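Local coordinates for protein SdbC (Legionella pneumophila subsp. pneumophila, PDB 4KSN) that is of unknown function but probably acts as an effector protein, represented by its C-terminal domain, a small antiparallel beta-sheet unit that packs against further copies of itself, at residues A[51-54]-A[55-59]. The protein carries 1 engineered substitution. Numbering follows the deposited sequence.
Sequences DEMP and RPLES. Engineered in segment 51-54: M53 (natural residue Leu).
R55 reaches back along the chain to the carbonyl of M53, two residues earlier, and NH1 donates a hydrogen bond to M53 O at 2.8 Å. The oxygen lies almost exactly in the guanidinium plane, and the donor in turn sits in the carbonyl plane, although the N-H...O angle of 142° leaves the bond noticeably bent. A fold at chi2 (-49°) turns the arginine back toward M53, bringing CD to 3.9 Å from M53 O. NH1 also hydrogen-bonds to S43 O, so two backbone carbonyls from different parts of the same long loop fix the rotation of the group. The ring of P56 packs on Y33 and L64, against the sheet. L57 then brings its side chain back over the turn. Its CD1 lies above one guanidinium face, off toward the rim, while CD2 meets CE of M53, an engineered methionine in place of the natural Leu, present as selenomethionine, in a tight 3.4 Å contact, the two side chains crossing at about a right angle. L57 N and O hydrogen-bond to E27 OE2 and Y19 OH of a second subunit, which places the bend at a subunit interface. The cis peptide between R55 and P56 makes P54 to L57 a type VIb beta-turn, set in the long connection between strands 26-33 and 62-71 of the three-stranded antiparallel sheet in the SdbC C-terminal domain.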
loop_
_atom_site.group_PDB
_atom_site.type_symbol
_atom_site.label_atom_id
_atom_site.label_comp_id
_atom_site.label_asym_id
_atom_site.label_seq_id
_atom_site.Cartn_x
_atom_site.Cartn_y
_atom_site.Cartn_z
ATOM N N ASP A 51 15.843 3.276 -13.802
ATOM C CA ASP A 51 14.788 3.180 -14.772
ATOM C C ASP A 51 13.724 2.278 -14.209
ATOM O O ASP A 51 14.011 1.226 -13.619
ATOM C CB ASP A 51 15.258 2.597 -16.104
ATOM C CG ASP A 51 16.052 3.590 -16.954
ATOM O OD1 ASP A 51 16.057 4.807 -16.701
ATOM O OD2 ASP A 51 16.655 3.124 -17.929
ATOM N N GLU A 52 12.493 2.653 -14.432
ATOM C CA GLU A 52 11.385 1.870 -13.891
ATOM C C GLU A 52 11.256 0.491 -14.518
ATOM O O GLU A 52 11.321 0.329 -15.732
ATOM C CB GLU A 52 10.072 2.654 -14.043
ATOM C CG GLU A 52 8.939 2.058 -13.228
ATOM C CD GLU A 52 7.583 2.698 -13.504
ATOM O OE1 GLU A 52 7.521 3.874 -13.961
ATOM O OE2 GLU A 52 6.585 2.016 -13.218
HETATM N N MSE A 53 11.066 -0.508 -13.672
HETATM C CA MSE A 53 10.874 -1.883 -14.117
HETATM C C MSE A 53 9.708 -2.465 -13.343
HETATM O O MSE A 53 9.895 -3.131 -12.320
HETATM C CB MSE A 53 12.090 -2.756 -13.882
HETATM C CG MSE A 53 13.236 -2.378 -14.787
HETATM SE SE MSE A 53 13.753 -3.983 -15.763
HETATM C CE MSE A 53 13.736 -5.270 -14.356
ATOM N N PRO A 54 8.478 -2.199 -13.812
ATOM C CA PRO A 54 7.278 -2.531 -13.042
ATOM C C PRO A 54 7.199 -4.018 -12.688
ATOM O O PRO A 54 7.618 -4.846 -13.469
ATOM C CB PRO A 54 6.140 -2.161 -13.997
ATOM C CG PRO A 54 6.753 -1.130 -14.914
ATOM C CD PRO A 54 8.137 -1.661 -15.139
ATOM N N ARG A 55 6.697 -4.302 -11.503
ATOM C CA ARG A 55 6.467 -5.657 -11.022
ATOM C C ARG A 55 4.979 -6.078 -11.290
ATOM O O ARG A 55 4.093 -5.237 -11.258
ATOM C CB ARG A 55 6.760 -5.673 -9.527
ATOM C CG ARG A 55 8.236 -5.350 -9.162
ATOM C CD ARG A 55 9.255 -6.133 -9.953
ATOM N NE ARG A 55 10.564 -6.145 -9.263
ATOM C CZ ARG A 55 11.557 -5.279 -9.485
ATOM N NH1 ARG A 55 11.493 -4.321 -10.421
ATOM N NH2 ARG A 55 12.669 -5.402 -8.769
ATOM N N PRO A 56 4.719 -7.372 -11.507
ATOM C CA PRO A 56 5.703 -8.427 -11.493
ATOM C C PRO A 56 6.528 -8.376 -12.746
ATOM O O PRO A 56 6.033 -7.974 -13.799
ATOM C CB PRO A 56 4.848 -9.718 -11.475
ATOM C CG PRO A 56 3.566 -9.328 -12.104
ATOM C CD PRO A 56 3.355 -7.886 -11.736
ATOM N N LEU A 57 7.788 -8.791 -12.636
ATOM C CA LEU A 57 8.609 -8.893 -13.799
ATOM C C LEU A 57 8.086 -10.092 -14.544
ATOM O O LEU A 57 7.616 -11.047 -13.933
ATOM C CB LEU A 57 10.076 -9.118 -13.422
ATOM C CG LEU A 57 10.695 -7.996 -12.590
ATOM C CD1 LEU A 57 12.041 -8.405 -12.015
ATOM C CD2 LEU A 57 10.817 -6.710 -13.379
ATOM N N GLU A 58 8.236 -10.074 -15.860
ATOM C CA GLU A 58 7.797 -11.183 -16.699
ATOM C C GLU A 58 8.912 -12.188 -16.946
ATOM O O GLU A 58 10.096 -11.833 -16.963
ATOM C CB GLU A 58 7.315 -10.615 -18.030
ATOM C CG GLU A 58 6.255 -9.527 -17.855
ATOM C CD GLU A 58 5.261 -9.446 -19.002
ATOM O OE1 GLU A 58 4.241 -8.738 -18.842
ATOM O OE2 GLU A 58 5.494 -10.077 -20.052
ATOM N N SER A 59 8.537 -13.431 -17.168
ATOM C CA SER A 59 9.473 -14.470 -17.579
ATOM C C SER A 59 9.264 -14.780 -19.045
ATOM O O SER A 59 8.159 -14.637 -19.565
ATOM C CB SER A 59 9.194 -15.757 -16.802
ATOM O OG SER A 59 9.855 -16.832 -17.415
#